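Local coordinates for histidine acid phosphatase (Bifidobacterium longum subsp. infantis, PDB 6RXD), which probably removes phosphate groups from inositol polyphosphates such as phytate and from 2,3-bisphosphoglycerate, as a histidine acid phosphatase of the MINPP type, at residues G70-S74 and E75-A79; R48-S52 and Y53-A57; R8-S12 and K13-V17; K276-A279 and P280-A284. All coordinates share one frame; numbering follows the deposited sequence.

Interaction 1: residues G70-S74 and E75-A79; sequences GGFKS and EAIKA
F72 and K78 meet where the loop 70-74 turns into the helix that begins at E75. The phenyl ring lies with one face over the backbone side of K78, whose CA sits above the ring centre, 3.8 Å from the centroid and 14° off its normal, a CH-pi contact. The K78 side chain then crosses the phenylalanine at about a right angle, and its CG comes within 3.4 Å of F72 CD2. With CG anti to the backbone N (chi1 179°), the lysine runs past the ring before bending at chi3 (-43°); this bend carries NZ back to E75, one helical turn earlier, where it forms a salt bridge with OE2 at 2.8 Å. The ammonium group approaches from above the carboxylate plane.

S74 is the N-cap of the helix. Its OG accepts from I77 N at 3.0 Å, while S74 O takes the first helical bond from K78 N at 2.9 Å. The same hydroxyl lies against I77 CG1, and I77 CD1 reaches back to K73 CB at 3.8 Å, so an aliphatic branch closes over the cap. The far end of K73 leads away to the carbonyl of S246, and F72 also meets the F249 ring and A63 and A66 of helix 55-69. The helix start thus combines a serine cap whose hydroxyl accepts from an amide of the first turn, an apolar contact that fixes the ring against that turn, and a surface ion pair that probably helps hold the lysine chain along it.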
# COMPACT_ATOMS: atom_id res chain seq x y z
N GLY A 70 -38.18 -9.62 9.13
CA GLY A 70 -37.90 -10.99 9.54
C GLY A 70 -36.94 -11.68 8.59
O GLY A 70 -37.09 -12.87 8.28
N GLY A 71 -35.94 -10.94 8.14
CA GLY A 71 -34.99 -11.44 7.15
C GLY A 71 -33.70 -12.03 7.68
O GLY A 71 -32.85 -12.45 6.89
N PHE A 72 -33.51 -12.05 9.00
CA PHE A 72 -32.34 -12.73 9.55
C PHE A 72 -32.67 -14.20 9.81
O PHE A 72 -33.83 -14.56 10.05
CB PHE A 72 -31.90 -12.08 10.87
CG PHE A 72 -31.17 -10.78 10.69
CD1 PHE A 72 -29.86 -10.77 10.22
CD2 PHE A 72 -31.79 -9.57 10.95
CE1 PHE A 72 -29.17 -9.58 10.04
CE2 PHE A 72 -31.11 -8.37 10.78
CZ PHE A 72 -29.80 -8.37 10.33
N LYS A 73 -31.65 -15.05 9.75
CA LYS A 73 -31.86 -16.48 9.98
C LYS A 73 -32.24 -16.82 11.42
O LYS A 73 -32.93 -17.82 11.66
CB LYS A 73 -30.65 -17.29 9.52
CG LYS A 73 -30.55 -17.41 8.01
CD LYS A 73 -29.83 -18.69 7.60
CE LYS A 73 -30.19 -19.10 6.17
NZ LYS A 73 -29.15 -20.01 5.60
N SER A 74 -31.81 -15.99 12.36
CA SER A 74 -32.19 -16.17 13.77
C SER A 74 -32.01 -14.87 14.55
O SER A 74 -31.37 -13.92 14.06
CB SER A 74 -31.37 -17.27 14.44
OG SER A 74 -30.05 -16.82 14.73
N GLU A 75 -32.59 -14.83 15.75
CA GLU A 75 -32.45 -13.68 16.64
C GLU A 75 -31.01 -13.49 17.07
O GLU A 75 -30.52 -12.36 17.16
CB GLU A 75 -33.34 -13.86 17.87
CG GLU A 75 -34.81 -13.62 17.61
CD GLU A 75 -35.12 -12.15 17.43
OE1 GLU A 75 -34.58 -11.33 18.21
OE2 GLU A 75 -35.91 -11.82 16.52
N ALA A 76 -30.32 -14.59 17.37
CA ALA A 76 -28.91 -14.50 17.73
C ALA A 76 -28.06 -13.98 16.57
O ALA A 76 -27.15 -13.18 16.77
CB ALA A 76 -28.38 -15.86 18.21
N ILE A 77 -28.35 -14.43 15.35
CA ILE A 77 -27.63 -13.96 14.17
C ILE A 77 -27.86 -12.47 13.90
O ILE A 77 -26.93 -11.72 13.58
CB ILE A 77 -28.00 -14.84 12.94
CG1 ILE A 77 -27.28 -16.19 13.05
CG2 ILE A 77 -27.67 -14.14 11.63
CD1 ILE A 77 -27.76 -17.24 12.04
N LYS A 78 -29.11 -12.03 14.06
CA LYS A 78 -29.46 -10.61 13.96
C LYS A 78 -28.63 -9.80 14.94
O LYS A 78 -27.96 -8.84 14.56
CB LYS A 78 -30.93 -10.40 14.31
CG LYS A 78 -31.39 -8.95 14.25
CD LYS A 78 -32.69 -8.70 15.02
CE LYS A 78 -33.70 -9.80 14.79
NZ LYS A 78 -35.05 -9.44 15.33
N ALA A 79 -28.69 -10.18 16.21
CA ALA A 79 -27.97 -9.43 17.24
C ALA A 79 -26.48 -9.36 16.97
O ALA A 79 -25.85 -8.33 17.18
CB ALA A 79 -28.25 -10.03 18.63

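Interaction 2: residues R48-S52 and Y53-A57; sequences RGLSS and YKYDA
Without a break, the loop 48-52 passes through S52 and Y53 into K54, the N-cap residue of helix 55-69, and no direct hydrogen bond joins the two segments. A water bridges them instead at this helix N-terminus: it donates to S52 O at 2.8 Å and accepts from Y55 N at 2.9 Å, thereby serving an amide of the first turn. The D56 side chain folds back, with chi1 of 53° setting CG between its own backbone N and carbonyl carbon, and OD2 accepts from K54 N at 3.0 Å, met nearly along the C-O bond direction.

The L50 and D56 side chains run antiparallel alongside one another, so that one leucine methyl, CD1, rests against the carboxylate carbon CG at 3.6 Å. The other, CD2, approaches the edge of the Y55 ring. The second carboxylate oxygen, OD1, is bound by T89 and Y97, which tie this helix start to helix 75-95 and the loop after it. An alanine in place of D56 would probably leave K54 N without its acceptor and T89 and Y97 without their shared one. S52 OG, for its part, lies 3.5 Å from K54 CB.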
# COMPACT_ATOMS: atom_id res chain seq x y z
N ARG A 48 -5.19 1.98 7.88
CA ARG A 48 -6.14 3.07 8.10
C ARG A 48 -7.50 2.48 8.40
O ARG A 48 -7.73 1.31 8.15
CB ARG A 48 -6.28 3.90 6.82
CG ARG A 48 -5.04 4.62 6.34
CD ARG A 48 -5.31 5.26 4.98
NE ARG A 48 -6.43 6.20 5.01
CZ ARG A 48 -6.48 7.33 4.30
NH1 ARG A 48 -7.54 8.13 4.40
NH2 ARG A 48 -5.48 7.65 3.49
N GLY A 49 -8.40 3.30 8.93
CA GLY A 49 -9.77 2.85 9.13
C GLY A 49 -10.58 2.95 7.85
O GLY A 49 -10.03 3.15 6.77
N LEU A 50 -11.90 2.79 7.97
CA LEU A 50 -12.78 2.98 6.82
C LEU A 50 -12.63 4.41 6.32
O LEU A 50 -12.43 5.33 7.12
CB LEU A 50 -14.23 2.73 7.23
CG LEU A 50 -14.54 1.27 7.59
CD1 LEU A 50 -15.95 1.15 8.20
CD2 LEU A 50 -14.38 0.36 6.37
N SER A 51 -12.72 4.61 5.01
CA SER A 51 -12.52 5.93 4.43
C SER A 51 -13.68 6.87 4.75
O SER A 51 -13.50 8.08 4.86
CB SER A 51 -12.33 5.83 2.91
OG SER A 51 -13.48 5.27 2.30
N SER A 52 -14.87 6.30 4.90
CA SER A 52 -16.06 7.07 5.24
C SER A 52 -17.15 6.16 5.77
O SER A 52 -17.02 4.94 5.76
CB SER A 52 -16.57 7.83 4.01
OG SER A 52 -17.01 6.92 3.02
N TYR A 53 -18.22 6.78 6.28
CA TYR A 53 -19.39 6.05 6.75
C TYR A 53 -20.15 5.57 5.52
O TYR A 53 -20.94 6.32 4.93
CB TYR A 53 -20.24 6.97 7.65
CG TYR A 53 -21.45 6.32 8.30
CD1 TYR A 53 -21.33 5.13 9.02
CD2 TYR A 53 -22.70 6.91 8.22
CE1 TYR A 53 -22.46 4.54 9.62
CE2 TYR A 53 -23.81 6.35 8.81
CZ TYR A 53 -23.69 5.17 9.51
OH TYR A 53 -24.82 4.61 10.10
N LYS A 54 -19.89 4.33 5.13
CA LYS A 54 -20.32 3.86 3.82
C LYS A 54 -20.62 2.36 3.83
O LYS A 54 -21.79 1.97 3.81
CB LYS A 54 -19.26 4.19 2.76
CG LYS A 54 -19.63 3.75 1.35
CD LYS A 54 -18.55 4.12 0.32
CE LYS A 54 -17.25 3.37 0.57
NZ LYS A 54 -16.25 3.66 -0.51
N TYR A 55 -19.58 1.53 3.85
CA TYR A 55 -19.77 0.08 3.88
C TYR A 55 -20.50 -0.32 5.16
O TYR A 55 -21.41 -1.16 5.15
CB TYR A 55 -18.43 -0.65 3.83
CG TYR A 55 -17.68 -0.49 2.51
CD1 TYR A 55 -18.35 -0.59 1.30
CD2 TYR A 55 -16.32 -0.22 2.50
CE1 TYR A 55 -17.66 -0.45 0.09
CE2 TYR A 55 -15.62 -0.07 1.31
CZ TYR A 55 -16.30 -0.19 0.11
OH TYR A 55 -15.61 -0.05 -1.08
N ASP A 56 -20.08 0.28 6.27
CA ASP A 56 -20.74 0.04 7.54
C ASP A 56 -22.13 0.67 7.60
O ASP A 56 -23.06 0.09 8.18
CB ASP A 56 -19.87 0.51 8.73
CG ASP A 56 -19.40 1.97 8.61
OD1 ASP A 56 -19.08 2.57 9.66
OD2 ASP A 56 -19.31 2.53 7.50
N ALA A 57 -22.28 1.83 6.97
CA ALA A 57 -23.59 2.49 6.91
C ALA A 57 -24.58 1.64 6.13
O ALA A 57 -25.69 1.36 6.61
CB ALA A 57 -23.45 3.86 6.26
O HOH W 1 -16.92 2.40 4.52

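Interaction 3: residues R8-S12 and K13-V17; sequences RYYSS and KQPYV
Y10 and Q14 are brought together by two torsions: the tyrosine ring swings beside its own backbone N (chi1 -67°), and the glutamine, with CG anti to its own N, bends at chi2 (64°) to turn its amide back. OE1 thereby arrives at the edge of the ring, near its plane, 3.5 Å from Y10 CD1, with ring and amide planes 50° apart. The next residue adds to the contact, as P15 CD packs on the same ring carbon at 3.6 Å and the two side chains cross at about a right angle.

Both ends of the Q14 amide are held. A water donates to OE1 at 2.6 Å and accepts from Y10 N, while NE2 gives a fairly straight bond of 2.9 Å to P15 O that uses an in-plane lone pair of that carbonyl. A leucine in place of Q14 would probably lose both bonds, leaving P15 O without this donor and the water without its link to Y10 N.

The backbone itself coils tightly. K13 N bonds to Y10 O at 3.0 Å and Q14 N to S11 O at 3.0 Å, each donor standing above the plane of its carbonyl. A second water bridges S12 OG and K13 NZ. Around this coil, S11 OG binds D350, S12 O binds R44, and the Y10 ring meets that of Y312. Two overlapping i to i+3 bonds make a double turn; S11 enters it with positive phi, and S12 and K13 form a single 3-10 turn, here in the N-terminal segment packed against helices 301-317 and 339-357.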
# COMPACT_ATOMS: atom_id res chain seq x y z
N ARG A 8 -6.53 -14.18 6.68
CA ARG A 8 -6.66 -14.75 5.32
C ARG A 8 -7.42 -13.96 4.26
O ARG A 8 -8.53 -13.46 4.49
CB ARG A 8 -7.30 -16.12 5.30
CG ARG A 8 -6.39 -17.25 4.94
CD ARG A 8 -7.25 -18.48 4.93
NE ARG A 8 -8.52 -18.19 5.60
CZ ARG A 8 -8.78 -18.47 6.88
NH1 ARG A 8 -7.87 -19.07 7.62
NH2 ARG A 8 -9.96 -18.15 7.40
N TYR A 9 -6.83 -13.92 3.06
CA TYR A 9 -7.40 -13.24 1.91
C TYR A 9 -7.80 -11.82 2.22
O TYR A 9 -8.93 -11.41 2.00
CB TYR A 9 -8.57 -14.05 1.33
CG TYR A 9 -8.19 -15.50 1.17
CD1 TYR A 9 -7.18 -15.88 0.29
CD2 TYR A 9 -8.84 -16.49 1.89
CE1 TYR A 9 -6.82 -17.22 0.15
CE2 TYR A 9 -8.50 -17.82 1.74
CZ TYR A 9 -7.49 -18.18 0.87
OH TYR A 9 -7.15 -19.51 0.73
N TYR A 10 -6.83 -11.07 2.72
CA TYR A 10 -7.02 -9.66 3.02
C TYR A 10 -6.70 -8.75 1.85
O TYR A 10 -6.90 -7.54 1.94
CB TYR A 10 -6.12 -9.26 4.19
CG TYR A 10 -6.45 -9.87 5.53
CD1 TYR A 10 -5.42 -10.25 6.40
CD2 TYR A 10 -7.76 -10.02 5.97
CE1 TYR A 10 -5.69 -10.79 7.65
CE2 TYR A 10 -8.04 -10.56 7.23
CZ TYR A 10 -7.00 -10.93 8.06
OH TYR A 10 -7.26 -11.46 9.31
N SER A 11 -6.19 -9.31 0.74
CA SER A 11 -5.83 -8.50 -0.41
C SER A 11 -4.85 -7.40 0.03
O SER A 11 -4.07 -7.62 0.94
CB SER A 11 -7.09 -7.92 -1.08
OG SER A 11 -6.80 -7.08 -2.20
N SER A 12 -4.90 -6.23 -0.59
CA SER A 12 -3.94 -5.17 -0.23
C SER A 12 -4.23 -4.51 1.14
O SER A 12 -3.58 -3.53 1.50
CB SER A 12 -3.85 -4.12 -1.33
OG SER A 12 -5.08 -3.44 -1.44
N LYS A 13 -5.20 -5.05 1.88
CA LYS A 13 -5.40 -4.64 3.27
C LYS A 13 -4.62 -5.53 4.22
O LYS A 13 -4.71 -5.38 5.43
CB LYS A 13 -6.89 -4.68 3.65
CG LYS A 13 -7.65 -3.38 3.49
CD LYS A 13 -7.56 -2.81 2.10
CE LYS A 13 -8.51 -1.61 1.97
NZ LYS A 13 -8.14 -0.72 0.85
N GLN A 14 -3.84 -6.46 3.68
CA GLN A 14 -3.00 -7.32 4.52
C GLN A 14 -2.17 -6.49 5.51
O GLN A 14 -1.40 -5.60 5.11
CB GLN A 14 -2.06 -8.12 3.62
CG GLN A 14 -0.95 -8.86 4.37
CD GLN A 14 -1.48 -9.92 5.28
OE1 GLN A 14 -2.29 -10.76 4.87
NE2 GLN A 14 -1.04 -9.90 6.54
N PRO A 15 -2.31 -6.76 6.82
CA PRO A 15 -1.43 -6.02 7.73
C PRO A 15 0.05 -6.38 7.52
O PRO A 15 0.40 -7.53 7.23
CB PRO A 15 -1.90 -6.48 9.11
CG PRO A 15 -3.37 -6.83 8.89
CD PRO A 15 -3.37 -7.49 7.54
N TYR A 16 0.92 -5.38 7.65
CA TYR A 16 2.35 -5.60 7.50
C TYR A 16 2.83 -6.72 8.40
O TYR A 16 2.45 -6.78 9.58
CB TYR A 16 3.11 -4.33 7.85
CG TYR A 16 4.56 -4.38 7.47
CD1 TYR A 16 4.94 -4.39 6.14
CD2 TYR A 16 5.56 -4.39 8.44
CE1 TYR A 16 6.28 -4.42 5.77
CE2 TYR A 16 6.90 -4.41 8.09
CZ TYR A 16 7.26 -4.42 6.75
OH TYR A 16 8.59 -4.44 6.41
N VAL A 17 3.66 -7.59 7.85
CA VAL A 17 4.27 -8.66 8.63
C VAL A 17 5.71 -8.27 8.94
O VAL A 17 6.57 -8.31 8.07
CB VAL A 17 4.24 -9.99 7.87
CG1 VAL A 17 4.87 -11.09 8.72
CG2 VAL A 17 2.81 -10.36 7.52
O HOH W 2 -4.04 -11.80 3.25
O HOH W 3 -5.85 -1.02 -0.35

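Interaction 4: residues K276-A279 and P280-A284; sequences KNCA and PGADA
Here a surface loop, between strands 264-265 and 297-298, folds back on itself: C278 and A279 pack against A282 and A284 through small apolar side chains. In one of the two modelled conformers of C278, its SG stands 3.7 Å from A282 CB; the contact of C278 SG with A284 CB is looser, at 4.3 Å. The sulfur takes that place because SG is anti to the backbone N (chi1 -177°), which sets it beside A282. A second apolar pair joins the CB atoms of A279 and A282, 4.2 Å apart.

The reversal is a type II beta turn from A279 to A282, with P280 and G281 at its corners. It is closed by A282 N donating to A279 O at 3.1 Å, the donor standing above the carbonyl plane. P280 has the phi of -55° that its ring imposes, and G281 has the positive phi (87°) required at the third position, where a side chain would press on the preceding carbonyl oxygen. The pyrrolidine also lies along A279, its CD 3.7 Å from A279 CB.

C278 forms a disulfide with C291, against which A284 also rests, and this crosslink probably helps hold the loop next to the turn. A279, P280 and A282 touch T89 or V93 of helix 75-95, while the backbone of A279 pairs with A290. N277 OD1 accepts a weak bond from C278 N.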
# COMPACT_ATOMS: atom_id res chain seq x y z
N LYS A 276 -29.13 13.18 4.07
CA LYS A 276 -27.72 12.94 4.34
C LYS A 276 -27.56 12.37 5.74
O LYS A 276 -28.20 12.86 6.67
CB LYS A 276 -26.95 14.24 4.25
CG LYS A 276 -25.50 14.02 3.94
CD LYS A 276 -24.60 15.06 4.55
CE LYS A 276 -23.18 14.66 4.24
NZ LYS A 276 -23.13 13.17 4.16
N ASN A 277 -26.72 11.35 5.89
CA ASN A 277 -26.59 10.70 7.19
C ASN A 277 -25.20 10.90 7.78
O ASN A 277 -24.26 11.30 7.09
CB ASN A 277 -26.92 9.21 7.06
CG ASN A 277 -27.36 8.59 8.37
OD1 ASN A 277 -27.67 9.29 9.33
ND2 ASN A 277 -27.42 7.26 8.40
N CYS A 278 -25.09 10.65 9.08
CA CYS A 278 -23.82 10.76 9.79
C CYS A 278 -23.72 9.57 10.74
O CYS A 278 -24.72 9.16 11.31
CB CYS A 278 -23.80 12.07 10.59
SG CYS A 278 -22.26 12.42 11.47
N ALA A 279 -22.51 9.03 10.89
CA ALA A 279 -22.30 7.92 11.82
C ALA A 279 -22.76 8.30 13.23
O ALA A 279 -22.54 9.43 13.66
CB ALA A 279 -20.84 7.53 11.83
N PRO A 280 -23.41 7.36 13.94
CA PRO A 280 -23.88 7.64 15.31
C PRO A 280 -22.73 8.11 16.19
O PRO A 280 -21.67 7.48 16.20
CB PRO A 280 -24.38 6.27 15.79
CG PRO A 280 -24.75 5.54 14.55
CD PRO A 280 -23.73 5.98 13.53
N GLY A 281 -22.93 9.22 16.91
CA GLY A 281 -21.93 9.74 17.83
C GLY A 281 -20.90 10.66 17.21
O GLY A 281 -20.08 11.27 17.90
N ALA A 282 -20.92 10.76 15.88
CA ALA A 282 -19.94 11.57 15.19
C ALA A 282 -20.35 13.04 15.11
O ALA A 282 -21.53 13.36 15.08
CB ALA A 282 -19.70 11.02 13.79
N ASP A 283 -19.35 13.91 15.07
CA ASP A 283 -19.55 15.35 14.90
C ASP A 283 -19.18 15.68 13.47
O ASP A 283 -18.00 15.66 13.11
CB ASP A 283 -18.64 16.11 15.87
CG ASP A 283 -18.86 17.62 15.84
OD1 ASP A 283 -18.64 18.26 16.89
OD2 ASP A 283 -19.23 18.18 14.78
N ALA A 284 -20.18 16.00 12.65
CA ALA A 284 -19.98 16.24 11.22
C ALA A 284 -18.99 17.36 10.93
O ALA A 284 -18.32 17.34 9.89
CB ALA A 284 -21.32 16.52 10.55

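Along the chain the order is interaction 3, interaction 2, interaction 1, interaction 4. Interactions 2 and 1 mark the starts of the successive helices 55-69 and 75-95, with centres 24 Å apart. Interaction 4 comes much later in sequence, yet its centre is 12 Å from that of interaction 2: the Y53 ring packs on the 276-279 segment, with Y53 CD2 3.4 Å from A279 N, and T89 of helix 75-95 reaches both sites. Interaction 3, nearest the middle of the molecule, lies 17 Å from interaction 2, centre to centre. The N-terminal segment is therefore central, while the disulfide-bearing loop and the two helix starts lie farther from the chain's centre, the loop packed against helix 75-95.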